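Local coordinates for protein nicotinate-nucleotide--dimethylbenzimidazole phosphoribosyltransferase (Thermus thermophilus HB8, PDB 1WX1) that probably makes alpha-ribazole 5'-phosphate for cobalamin biosynthesis by transferring phosphoribose from nicotinate mononucleotide to 5,6-dimethylbenzimidazole, at residues L247-F252 with H285-L290; A274-R279 with L298-G303; L11-L16 with A319-M324; P3-Q8 with R32-Q37. One frame throughout, in Å; residues are numbered along the deposited sequence.

Interaction 1: residues L247-F252 with H285-L290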
loop_
_atom_site.group_PDB
_atom_site.type_symbol
_atom_site.label_atom_id
_atom_site.label_comp_id
_atom_site.label_asym_id
_atom_site.label_seq_id
_atom_site.Cartn_x
_atom_site.Cartn_y
_atom_site.Cartn_z
ATOM N N LEU A 247 12.398 3.755 -10.421
ATOM C CA LEU A 247 12.743 4.707 -9.366
ATOM C C LEU A 247 11.489 5.080 -8.587
ATOM O O LEU A 247 10.459 5.388 -9.181
ATOM C CB LEU A 247 13.364 5.960 -9.991
ATOM C CG LEU A 247 14.479 5.664 -10.999
ATOM C CD1 LEU A 247 14.921 6.956 -11.669
ATOM C CD2 LEU A 247 15.648 4.985 -10.296
ATOM N N VAL A 248 11.581 5.071 -7.260
ATOM C CA VAL A 248 10.427 5.382 -6.424
ATOM C C VAL A 248 10.572 6.703 -5.672
ATOM O O VAL A 248 11.577 6.950 -4.996
ATOM C CB VAL A 248 10.178 4.255 -5.396
ATOM C CG1 VAL A 248 8.836 4.468 -4.708
ATOM C CG2 VAL A 248 10.226 2.898 -6.091
ATOM N N LEU A 249 9.556 7.547 -5.798
ATOM C CA LEU A 249 9.538 8.851 -5.142
ATOM C C LEU A 249 8.999 8.754 -3.728
ATOM O O LEU A 249 8.115 7.941 -3.446
ATOM C CB LEU A 249 8.642 9.831 -5.912
ATOM C CG LEU A 249 9.038 10.221 -7.333
ATOM C CD1 LEU A 249 7.955 11.123 -7.922
ATOM C CD2 LEU A 249 10.388 10.931 -7.315
ATOM N N ASP A 250 9.541 9.586 -2.845
ATOM C CA ASP A 250 9.071 9.645 -1.475
ATOM C C ASP A 250 8.234 10.921 -1.341
ATOM O O ASP A 250 7.344 11.169 -2.161
ATOM C CB ASP A 250 10.241 9.665 -0.480
ATOM C CG ASP A 250 9.771 9.582 0.965
ATOM O OD1 ASP A 250 8.835 8.800 1.223
ATOM O OD2 ASP A 250 10.332 10.286 1.838
ATOM N N GLY A 251 8.544 11.739 -0.341
ATOM C CA GLY A 251 7.779 12.953 -0.107
ATOM C C GLY A 251 8.175 14.218 -0.842
ATOM O O GLY A 251 8.823 14.173 -1.882
ATOM N N PHE A 252 7.790 15.355 -0.265
ATOM C CA PHE A 252 8.028 16.679 -0.836
ATOM C C PHE A 252 9.496 17.018 -1.146
ATOM O O PHE A 252 9.823 17.380 -2.279
ATOM C CB PHE A 252 7.393 17.736 0.092
ATOM C CG PHE A 252 7.387 19.137 -0.466
ATOM C CD1 PHE A 252 7.944 20.190 0.264
ATOM C CD2 PHE A 252 6.808 19.415 -1.698
ATOM C CE1 PHE A 252 7.916 21.498 -0.225
ATOM C CE2 PHE A 252 6.775 20.720 -2.198
ATOM C CZ PHE A 252 7.332 21.764 -1.460
ATOM N N HIS A 285 1.271 19.194 -6.174
ATOM C CA HIS A 285 1.660 20.010 -7.318
ATOM C C HIS A 285 2.827 19.385 -8.063
ATOM O O HIS A 285 2.866 19.392 -9.295
ATOM C CB HIS A 285 2.047 21.420 -6.869
ATOM C CG HIS A 285 0.905 22.204 -6.308
ATOM N ND1 HIS A 285 -0.197 22.552 -7.060
ATOM C CD2 HIS A 285 0.688 22.705 -5.069
ATOM C CE1 HIS A 285 -1.043 23.234 -6.309
ATOM N NE2 HIS A 285 -0.529 23.340 -5.095
ATOM N N GLN A 286 3.785 18.852 -7.312
ATOM C CA GLN A 286 4.950 18.219 -7.914
ATOM C C GLN A 286 4.544 16.983 -8.711
ATOM O O GLN A 286 5.003 16.782 -9.836
ATOM C CB GLN A 286 5.943 17.799 -6.832
ATOM C CG GLN A 286 6.504 18.946 -6.006
ATOM C CD GLN A 286 7.360 18.435 -4.873
ATOM O OE1 GLN A 286 6.992 17.476 -4.208
ATOM N NE2 GLN A 286 8.501 19.073 -4.644
ATOM N N LEU A 287 3.701 16.151 -8.109
ATOM C CA LEU A 287 3.246 14.931 -8.760
ATOM C C LEU A 287 2.419 15.246 -10.003
ATOM O O LEU A 287 2.490 14.522 -10.999
ATOM C CB LEU A 287 2.443 14.074 -7.782
ATOM C CG LEU A 287 3.254 13.502 -6.610
ATOM C CD1 LEU A 287 2.367 12.606 -5.779
ATOM C CD2 LEU A 287 4.459 12.718 -7.134
ATOM N N GLU A 288 1.640 16.321 -9.950
ATOM C CA GLU A 288 0.839 16.718 -11.106
ATOM C C GLU A 288 1.776 17.184 -12.221
ATOM O O GLU A 288 1.575 16.855 -13.388
ATOM C CB GLU A 288 -0.142 17.836 -10.727
ATOM C CG GLU A 288 -1.294 17.366 -9.847
ATOM C CD GLU A 288 -2.229 16.390 -10.567
ATOM O OE1 GLU A 288 -2.930 16.803 -11.517
ATOM O OE2 GLU A 288 -2.265 15.204 -10.186
ATOM N N ALA A 289 2.813 17.935 -11.860
ATOM C CA ALA A 289 3.771 18.420 -12.846
ATOM C C ALA A 289 4.479 17.242 -13.513
ATOM O O ALA A 289 4.841 17.299 -14.693
ATOM C CB ALA A 289 4.796 19.338 -12.179
ATOM N N LEU A 290 4.675 16.173 -12.749
ATOM C CA LEU A 290 5.338 14.981 -13.265
ATOM C C LEU A 290 4.335 14.048 -13.938
ATOM O O LEU A 290 4.723 13.129 -14.653
ATOM C CB LEU A 290 6.050 14.241 -12.125
ATOM C CG LEU A 290 7.359 14.868 -11.624
ATOM C CD1 LEU A 290 7.728 14.296 -10.265
ATOM C CD2 LEU A 290 8.463 14.624 -12.636
#

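Interaction 2: residues A274-R279 with L298-G303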
loop_
_atom_site.group_PDB
_atom_site.type_symbol
_atom_site.label_atom_id
_atom_site.label_comp_id
_atom_site.label_asym_id
_atom_site.label_seq_id
_atom_site.Cartn_x
_atom_site.Cartn_y
_atom_site.Cartn_z
ATOM N N ALA A 274 5.428 7.217 -8.189
ATOM C CA ALA A 274 5.139 7.977 -6.981
ATOM C C ALA A 274 4.720 7.027 -5.868
ATOM O O ALA A 274 3.631 6.444 -5.908
ATOM C CB ALA A 274 4.041 9.007 -7.248
ATOM N N GLY A 275 5.595 6.869 -4.877
ATOM C CA GLY A 275 5.307 5.981 -3.764
ATOM C C GLY A 275 4.056 6.351 -2.988
ATOM O O GLY A 275 3.208 5.500 -2.721
ATOM N N HIS A 276 3.930 7.620 -2.617
ATOM C CA HIS A 276 2.760 8.059 -1.867
ATOM C C HIS A 276 2.500 9.543 -2.044
ATOM O O HIS A 276 3.214 10.236 -2.769
ATOM C CB HIS A 276 2.941 7.772 -0.372
ATOM C CG HIS A 276 3.918 8.684 0.303
ATOM N ND1 HIS A 276 3.676 9.251 1.532
ATOM C CD2 HIS A 276 5.144 9.121 -0.082
ATOM C CE1 HIS A 276 4.709 10.005 1.880
ATOM N NE2 HIS A 276 5.611 9.940 0.918
ATOM N N LEU A 277 1.456 10.017 -1.376
ATOM C CA LEU A 277 1.100 11.428 -1.408
ATOM C C LEU A 277 1.293 11.940 0.012
ATOM O O LEU A 277 0.588 11.524 0.934
ATOM C CB LEU A 277 -0.358 11.625 -1.837
ATOM C CG LEU A 277 -0.814 13.094 -1.857
ATOM C CD1 LEU A 277 0.036 13.891 -2.840
ATOM C CD2 LEU A 277 -2.287 13.174 -2.232
ATOM N N SER A 278 2.270 12.824 0.182
ATOM C CA SER A 278 2.575 13.405 1.479
ATOM C C SER A 278 1.490 14.393 1.877
ATOM O O SER A 278 0.723 14.846 1.033
ATOM C CB SER A 278 3.921 14.137 1.423
ATOM O OG SER A 278 4.163 14.851 2.621
ATOM N N ARG A 279 1.433 14.715 3.164
ATOM C CA ARG A 279 0.461 15.679 3.672
ATOM C C ARG A 279 0.932 17.078 3.261
ATOM O O ARG A 279 0.153 18.028 3.262
ATOM C CB ARG A 279 0.380 15.588 5.200
ATOM C CG ARG A 279 -0.679 16.465 5.846
ATOM C CD ARG A 279 -0.495 16.455 7.359
ATOM N NE ARG A 279 -0.332 15.093 7.858
ATOM C CZ ARG A 279 0.267 14.781 9.003
ATOM N NH1 ARG A 279 0.761 15.738 9.778
ATOM N NH2 ARG A 279 0.391 13.510 9.362
ATOM N N LEU A 298 -1.481 7.631 2.961
ATOM C CA LEU A 298 -1.649 7.305 4.369
ATOM C C LEU A 298 -1.464 8.507 5.288
ATOM O O LEU A 298 -1.270 8.347 6.491
ATOM C CB LEU A 298 -0.663 6.199 4.752
ATOM C CG LEU A 298 -0.808 4.883 3.979
ATOM C CD1 LEU A 298 0.420 4.012 4.210
ATOM C CD2 LEU A 298 -2.080 4.164 4.415
ATOM N N ASP A 299 -1.527 9.703 4.711
ATOM C CA ASP A 299 -1.373 10.944 5.462
ATOM C C ASP A 299 -0.020 11.018 6.166
ATOM O O ASP A 299 0.093 11.541 7.278
ATOM C CB ASP A 299 -2.518 11.088 6.475
ATOM C CG ASP A 299 -2.500 12.426 7.196
ATOM O OD1 ASP A 299 -2.237 13.457 6.543
ATOM O OD2 ASP A 299 -2.760 12.447 8.419
ATOM N N LEU A 300 1.009 10.494 5.508
ATOM C CA LEU A 300 2.356 10.510 6.061
ATOM C C LEU A 300 2.969 11.893 5.863
ATOM O O LEU A 300 2.697 12.570 4.873
ATOM C CB LEU A 300 3.228 9.459 5.368
ATOM C CG LEU A 300 2.714 8.016 5.393
ATOM C CD1 LEU A 300 3.671 7.126 4.614
ATOM C CD2 LEU A 300 2.582 7.533 6.828
ATOM N N ALA A 301 3.799 12.311 6.808
ATOM C CA ALA A 301 4.451 13.608 6.718
ATOM C C ALA A 301 5.838 13.515 7.343
ATOM O O ALA A 301 6.333 14.479 7.918
ATOM C CB ALA A 301 3.613 14.662 7.441
ATOM N N LEU A 302 6.470 12.353 7.218
ATOM C CA LEU A 302 7.789 12.152 7.811
ATOM C C LEU A 302 9.000 12.315 6.889
ATOM O O LEU A 302 9.958 13.000 7.246
ATOM C CB LEU A 302 7.849 10.775 8.476
ATOM C CG LEU A 302 9.186 10.390 9.108
ATOM C CD1 LEU A 302 9.579 11.416 10.159
ATOM C CD2 LEU A 302 9.072 9.012 9.718
ATOM N N GLY A 303 8.965 11.691 5.713
ATOM C CA GLY A 303 10.100 11.780 4.804
ATOM C C GLY A 303 11.042 10.607 5.039
ATOM O O GLY A 303 10.581 9.511 5.341
HETATM O O HOH W 1 0.930 9.255 2.564
HETATM O O HOH W 2 -1.585 11.692 2.338
#

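Interaction 3: residues L11-L16 with A319-M324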
loop_
_atom_site.group_PDB
_atom_site.type_symbol
_atom_site.label_atom_id
_atom_site.label_comp_id
_atom_site.label_asym_id
_atom_site.label_seq_id
_atom_site.Cartn_x
_atom_site.Cartn_y
_atom_site.Cartn_z
ATOM N N LEU A 11 -1.055 -6.353 -24.150
ATOM C CA LEU A 11 -1.861 -7.429 -24.730
ATOM C C LEU A 11 -2.019 -8.593 -23.755
ATOM O O LEU A 11 -3.118 -9.125 -23.581
ATOM C CB LEU A 11 -1.218 -7.962 -26.009
ATOM C CG LEU A 11 -1.109 -7.076 -27.245
ATOM C CD1 LEU A 11 -0.584 -7.917 -28.405
ATOM C CD2 LEU A 11 -2.470 -6.494 -27.591
ATOM N N ARG A 12 -0.917 -9.003 -23.131
ATOM C CA ARG A 12 -0.974 -10.113 -22.186
ATOM C C ARG A 12 -1.894 -9.775 -21.015
ATOM O O ARG A 12 -2.679 -10.613 -20.567
ATOM C CB ARG A 12 0.427 -10.460 -21.661
ATOM C CG ARG A 12 0.414 -11.654 -20.718
ATOM C CD ARG A 12 1.796 -12.043 -20.194
ATOM N NE ARG A 12 1.688 -13.182 -19.281
ATOM C CZ ARG A 12 1.443 -14.432 -19.666
ATOM N NH1 ARG A 12 1.291 -14.714 -20.956
ATOM N NH2 ARG A 12 1.318 -15.398 -18.764
ATOM N N MET A 13 -1.790 -8.541 -20.530
ATOM C CA MET A 13 -2.601 -8.060 -19.413
ATOM C C MET A 13 -4.084 -8.268 -19.714
ATOM O O MET A 13 -4.842 -8.777 -18.882
ATOM C CB MET A 13 -2.328 -6.570 -19.181
ATOM C CG MET A 13 -3.086 -5.948 -18.020
ATOM S SD MET A 13 -2.594 -6.612 -16.409
ATOM C CE MET A 13 -0.951 -5.853 -16.230
ATOM N N ASP A 14 -4.486 -7.872 -20.917
ATOM C CA ASP A 14 -5.873 -8.003 -21.343
ATOM C C ASP A 14 -6.332 -9.459 -21.418
ATOM O O ASP A 14 -7.532 -9.733 -21.416
ATOM C CB ASP A 14 -6.070 -7.332 -22.708
ATOM C CG ASP A 14 -7.508 -7.397 -23.185
ATOM O OD1 ASP A 14 -7.763 -8.024 -24.235
ATOM O OD2 ASP A 14 -8.388 -6.827 -22.502
ATOM N N GLN A 15 -5.384 -10.391 -21.476
ATOM C CA GLN A 15 -5.725 -11.808 -21.556
ATOM C C GLN A 15 -5.490 -12.612 -20.276
ATOM O O GLN A 15 -5.664 -13.830 -20.268
ATOM C CB GLN A 15 -4.971 -12.464 -22.719
ATOM C CG GLN A 15 -5.477 -12.025 -24.091
ATOM C CD GLN A 15 -6.956 -12.340 -24.297
ATOM O OE1 GLN A 15 -7.355 -13.505 -24.327
ATOM N NE2 GLN A 15 -7.775 -11.298 -24.436
ATOM N N LEU A 16 -5.100 -11.940 -19.197
ATOM C CA LEU A 16 -4.864 -12.629 -17.932
ATOM C C LEU A 16 -6.184 -13.092 -17.328
ATOM O O LEU A 16 -7.235 -12.518 -17.609
ATOM C CB LEU A 16 -4.134 -11.713 -16.947
ATOM C CG LEU A 16 -2.713 -11.304 -17.344
ATOM C CD1 LEU A 16 -2.117 -10.452 -16.233
ATOM C CD2 LEU A 16 -1.853 -12.546 -17.596
ATOM N N ALA A 319 4.507 -6.255 -10.612
ATOM C CA ALA A 319 5.326 -6.999 -11.566
ATOM C C ALA A 319 4.834 -8.439 -11.728
ATOM O O ALA A 319 4.836 -8.978 -12.833
ATOM C CB ALA A 319 6.788 -6.991 -11.116
ATOM N N ARG A 320 4.404 -9.052 -10.625
ATOM C CA ARG A 320 3.918 -10.430 -10.647
ATOM C C ARG A 320 2.594 -10.615 -11.395
ATOM O O ARG A 320 2.254 -11.731 -11.791
ATOM C CB ARG A 320 3.757 -10.960 -9.219
ATOM C CG ARG A 320 5.052 -11.018 -8.413
ATOM C CD ARG A 320 6.111 -11.862 -9.111
ATOM N NE ARG A 320 5.634 -13.208 -9.432
ATOM C CZ ARG A 320 6.397 -14.160 -9.963
ATOM N NH1 ARG A 320 7.676 -13.916 -10.227
ATOM N NH2 ARG A 320 5.884 -15.356 -10.234
ATOM N N ILE A 321 1.840 -9.538 -11.584
ATOM C CA ILE A 321 0.566 -9.647 -12.293
ATOM C C ILE A 321 0.760 -10.303 -13.653
ATOM O O ILE A 321 -0.016 -11.172 -14.050
ATOM C CB ILE A 321 -0.097 -8.262 -12.511
ATOM C CG1 ILE A 321 -0.537 -7.677 -11.170
ATOM C CG2 ILE A 321 -1.304 -8.403 -13.435
ATOM C CD1 ILE A 321 -1.067 -6.254 -11.261
ATOM N N LEU A 322 1.807 -9.888 -14.359
ATOM C CA LEU A 322 2.094 -10.417 -15.686
ATOM C C LEU A 322 2.559 -11.873 -15.665
ATOM O O LEU A 322 2.714 -12.498 -16.712
ATOM C CB LEU A 322 3.116 -9.519 -16.388
ATOM C CG LEU A 322 2.505 -8.178 -16.832
ATOM C CD1 LEU A 322 3.588 -7.140 -17.085
ATOM C CD2 LEU A 322 1.668 -8.406 -18.084
ATOM N N HIS A 323 2.766 -12.410 -14.467
ATOM C CA HIS A 323 3.178 -13.797 -14.318
ATOM C C HIS A 323 1.939 -14.683 -14.146
ATOM O O HIS A 323 2.044 -15.908 -14.055
ATOM C CB HIS A 323 4.120 -13.942 -13.123
ATOM C CG HIS A 323 5.468 -13.326 -13.349
ATOM N ND1 HIS A 323 6.588 -14.080 -13.648
ATOM C CD2 HIS A 323 5.870 -12.038 -13.357
ATOM C CE1 HIS A 323 7.618 -13.275 -13.826
ATOM N NE2 HIS A 323 7.215 -12.030 -13.658
ATOM N N MET A 324 0.768 -14.057 -14.094
ATOM C CA MET A 324 -0.482 -14.799 -13.974
ATOM C C MET A 324 -0.671 -15.571 -15.272
ATOM O O MET A 324 -0.029 -15.271 -16.281
ATOM C CB MET A 324 -1.677 -13.857 -13.818
ATOM C CG MET A 324 -1.847 -13.221 -12.456
ATOM S SD MET A 324 -3.152 -11.981 -12.528
ATOM C CE MET A 324 -4.599 -13.017 -12.828
#

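Interaction 4: residues P3-Q8 with R32-Q37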
loop_
_atom_site.group_PDB
_atom_site.type_symbol
_atom_site.label_atom_id
_atom_site.label_comp_id
_atom_site.label_asym_id
_atom_site.label_seq_id
_atom_site.Cartn_x
_atom_site.Cartn_y
_atom_site.Cartn_z
ATOM N N PRO A 3 8.987 0.383 -26.106
ATOM C CA PRO A 3 7.608 0.508 -26.585
ATOM C C PRO A 3 7.010 -0.805 -27.069
ATOM O O PRO A 3 5.823 -1.072 -26.863
ATOM C CB PRO A 3 7.727 1.539 -27.704
ATOM C CG PRO A 3 9.102 1.289 -28.238
ATOM C CD PRO A 3 9.907 1.146 -26.969
ATOM N N GLU A 4 7.834 -1.623 -27.716
ATOM C CA GLU A 4 7.377 -2.908 -28.227
ATOM C C GLU A 4 6.932 -3.802 -27.071
ATOM O O GLU A 4 5.884 -4.442 -27.139
ATOM C CB GLU A 4 8.497 -3.588 -29.017
ATOM C CG GLU A 4 8.058 -4.836 -29.764
ATOM C CD GLU A 4 9.161 -5.421 -30.629
ATOM O OE1 GLU A 4 8.888 -6.400 -31.358
ATOM O OE2 GLU A 4 10.301 -4.906 -30.580
ATOM N N VAL A 5 7.733 -3.836 -26.010
ATOM C CA VAL A 5 7.413 -4.638 -24.835
ATOM C C VAL A 5 6.181 -4.070 -24.139
ATOM O O VAL A 5 5.303 -4.814 -23.701
ATOM C CB VAL A 5 8.595 -4.663 -23.840
ATOM C CG1 VAL A 5 8.178 -5.341 -22.543
ATOM C CG2 VAL A 5 9.770 -5.403 -24.461
ATOM N N PHE A 6 6.110 -2.746 -24.043
ATOM C CA PHE A 6 4.971 -2.097 -23.407
ATOM C C PHE A 6 3.691 -2.543 -24.117
ATOM O O PHE A 6 2.683 -2.843 -23.476
ATOM C CB PHE A 6 5.127 -0.573 -23.485
ATOM C CG PHE A 6 4.367 0.179 -22.421
ATOM C CD1 PHE A 6 4.948 1.273 -21.784
ATOM C CD2 PHE A 6 3.080 -0.197 -22.056
ATOM C CE1 PHE A 6 4.255 1.983 -20.800
ATOM C CE2 PHE A 6 2.377 0.508 -21.072
ATOM C CZ PHE A 6 2.969 1.598 -20.444
ATOM N N ALA A 7 3.743 -2.599 -25.444
ATOM C CA ALA A 7 2.590 -3.013 -26.239
ATOM C C ALA A 7 2.253 -4.488 -26.013
ATOM O O ALA A 7 1.090 -4.851 -25.842
ATOM C CB ALA A 7 2.864 -2.766 -27.716
ATOM N N GLN A 8 3.281 -5.332 -26.018
ATOM C CA GLN A 8 3.106 -6.766 -25.817
ATOM C C GLN A 8 2.568 -7.060 -24.424
ATOM O O GLN A 8 1.734 -7.947 -24.245
ATOM C CB GLN A 8 4.438 -7.488 -26.015
ATOM C CG GLN A 8 5.011 -7.360 -27.419
ATOM N N ARG A 32 4.381 -0.510 -17.028
ATOM C CA ARG A 32 5.538 0.373 -17.037
ATOM C C ARG A 32 6.787 -0.405 -16.639
ATOM O O ARG A 32 7.844 -0.247 -17.246
ATOM C CB ARG A 32 5.317 1.556 -16.089
ATOM C CG ARG A 32 4.188 2.486 -16.510
ATOM C CD ARG A 32 4.113 3.711 -15.596
ATOM N NE ARG A 32 5.357 4.471 -15.638
ATOM C CZ ARG A 32 5.785 5.266 -14.661
ATOM N NH1 ARG A 32 5.066 5.412 -13.551
ATOM N NH2 ARG A 32 6.940 5.907 -14.793
ATOM N N LEU A 33 6.660 -1.254 -15.625
ATOM C CA LEU A 33 7.787 -2.063 -15.172
ATOM C C LEU A 33 8.278 -2.971 -16.299
ATOM O O LEU A 33 9.485 -3.109 -16.521
ATOM C CB LEU A 33 7.376 -2.900 -13.956
ATOM C CG LEU A 33 7.103 -2.067 -12.697
ATOM C CD1 LEU A 33 6.544 -2.948 -11.586
ATOM C CD2 LEU A 33 8.408 -1.388 -12.256
ATOM N N ALA A 34 7.343 -3.590 -17.013
ATOM C CA ALA A 34 7.705 -4.468 -18.122
ATOM C C ALA A 34 8.478 -3.696 -19.183
ATOM O O ALA A 34 9.503 -4.163 -19.677
ATOM C CB ALA A 34 6.447 -5.086 -18.739
ATOM N N ALA A 35 7.983 -2.511 -19.531
ATOM C CA ALA A 35 8.630 -1.682 -20.540
ATOM C C ALA A 35 10.022 -1.234 -20.094
ATOM O O ALA A 35 10.949 -1.186 -20.902
ATOM C CB ALA A 35 7.762 -0.469 -20.853
ATOM N N LEU A 36 10.166 -0.913 -18.810
ATOM C CA LEU A 36 11.454 -0.483 -18.273
ATOM C C LEU A 36 12.488 -1.597 -18.306
ATOM O O LEU A 36 13.641 -1.364 -18.653
ATOM C CB LEU A 36 11.305 0.002 -16.829
ATOM C CG LEU A 36 10.671 1.373 -16.608
ATOM C CD1 LEU A 36 10.670 1.689 -15.115
ATOM C CD2 LEU A 36 11.456 2.431 -17.376
ATOM N N GLN A 37 12.077 -2.806 -17.935
ATOM C CA GLN A 37 12.990 -3.941 -17.930
ATOM C C GLN A 37 13.138 -4.579 -19.307
ATOM O O GLN A 37 14.090 -5.319 -19.555
ATOM C CB GLN A 37 12.518 -5.009 -16.949
ATOM C CG GLN A 37 12.333 -4.530 -15.524
ATOM C CD GLN A 37 12.228 -5.686 -14.550
ATOM O OE1 GLN A 37 11.928 -6.818 -14.940
ATOM N NE2 GLN A 37 12.475 -5.410 -13.273
#

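Interaction 1: residues L247-F252 with H285-L290
Q286 meets F252 just beyond the C-terminal end of strand 247-249, where G251 is the N-cap and F252 opens helix 252-264. The strand belongs to a parallel, Rossmann-like sheet of order 321456, and helix 281-290 packs alongside. The tight part of this buried contact is the Q286 amide. The Q286 side chain, extended beyond CG, crosses F252 at about a right angle, amide and ring planes 38° apart. OE1 approaches the ring obliquely, 3.2 Å from F252 CD2. NE2 donates to F252 O over 3.2 Å, with an N-H...O angle of 155° and the acceptor in the amide plane. A second hydrogen bond joins NE2 to T175 OG1 on helix 167-179, and together the two bonds fix the amide's rotation. A leucine in place of Q286 would probably leave F252 O and T175 OG1 without this partner inside the core. On the solvent side, H285 and A289 are partly exposed and E288 is exposed; none touches 247-252. The apolar part is less close: the L249 and L287 side chains run past one another in opposite senses, L249 CD1 3.9 Å from L287 CD2, while L249 CD1 meets L290 CD1 tip to tip at 4.0 Å.

Interaction 2: residues A274-R279 with L298-G303
R279 reaches D299 through a side chain whose CG is anti to the backbone N and whose bend at chi3 (-48°) turns NE back toward the carboxylate. The resulting grip is side-on, with two nitrogens on two different acceptors. NE forms a salt bridge to D299 OD1 at 2.8 Å, meeting it from above the carboxylate plane, which is turned 41° from the guanidinium. NH2 donates to D299 O at 2.9 Å, nearly along the C=O axis, and also bonds R21 O of the second subunit. A301 CB sits over the centre of one guanidinium face, 3.7 Å from R279 CZ. A methionine in place of R279 would probably leave the D299 carboxylate without its cationic mate and R21 O of the second subunit without this donor. The backbones are tied directly by R279 N, which donates to L300 O (3.0 Å). Further in, the H276 ring meets L300 obliquely, ND1 lying 3.7 Å from L300 CD1. In the plane of that ring, one water lies 2.9 Å from H276 ND1; it donates to L277 O and accepts from L298 N and L300 N, so four bonds hold it between the loops. A second water links L277 O to D299 N, weakly at the latter. Loops that follow parallel strands at their C-terminal ends commonly line active sites in Rossmann-like folds, and 274-279 is one. Segment 298-303 leads straight into E304, the predicted proton acceptor, whose side chain is about 9 Å from that of H276.

Interaction 3: residues L11-L16 with A319-M324
R12 reaches L322 and M324 with a chain extended from CG to NE, long enough to carry its guanidinium from helix 3-14 to the main chain at the C-terminal end of helix 306-321. NE donates to L322 O at 2.8 Å, with an N-H...O angle of 157° and the acceptor near the guanidinium plane. The second bond, NH2 to M324 O, is equally short at 2.8 Å but weak, because its angle is only 129°. The remaining nitrogen, NH1, is salt-bridged to E329, a charge that would probably help R12 tolerate the like-charged K41 NZ near NH2. One residue on, M13 bends at chi2 (66°), which turns SD toward I321, and again at chi3, which brings CE toward L322. Its SD lies 3.7 Å from I321 CG2, and its CE is 4.1 Å from L322 CD2; M13 also touches E27 and A30 of helix 24-37. L16, past the helix, points its two methyl branches at different parts of the type I turn from I321 to M324. CD1 presses on the turn's start, 3.1 Å from I321 O and 3.6 Å from I321 CG2, while CD2 rests 4.0 Å from M324 CB. I321 O already accepts M324 N, the bond that closes the turn at 3.0 Å. Beyond this contact I321 and M324 pack on F88 and A84 of the second subunit. The meeting of the chain's first helix with the end of helix 306-321 is consistent with the small helical domain of CobT enzymes, which N-terminal and C-terminal parts build together.

Interaction 4: residues P3-Q8 with R32-Q37
F6 and A35 form the closest side-chain contact of this helix pair, with F6 CD1 only 3.4 Å from A35 CB. The methyl approaches the ring obliquely, and the side chain touches at its base, F6 CB being 3.7 Å from A35 CB. CG of F6 stands roughly anti to the backbone N (chi1 -156°), and the far end of the ring reaches the stem of R32, F6 CZ being 4.2 Å from R32 CG. The charged end of R32 goes elsewhere, hydrogen-bonding D270 O and L272 O and making a cation-pi contact with F273. The two segments form a roughly antiparallel helix pair, with N-to-C directions 147° apart and short-segment axes 7.8 Å apart at closest approach, consistent with the small helical domain of CobT enzymes, here helices 3-14 and 24-37. The single methyl of A35 is compatible with that short spacing, and the CA atoms of F6 and A35 are 4.7 Å apart. No hydrogen bond crosses between the segments. V5, one residue before F6, puts CG1 anti to its backbone N and against A34 on helix 24-37, where CG1 lies 3.4 Å from A34 O and 4.2 Å from A34 CB.

How the interactions relate
The four contacts fall into two touching pairs. Interactions 1 and 2, with centres 10 Å apart, lie at the C-terminal ends of the sheet's strands 247-249 and 272-274: L249 O and G275 N are 3.1 Å apart, a probable hydrogen bond. Both approach the predicted proton acceptor E304; G251 lies about 9 Å from the E304 side chain, and the D250 carboxylate, which packs on H276 and G303, accepts bonds from G305 N and A308 N. Interactions 3 and 4, with centres 12 Å apart, both use helix 3-14 and touch where L322 CD1 packs 3.9 Å from A34 CB. Centres of interactions 2 and 3 are about 29 Å apart, yet both meet the second subunit.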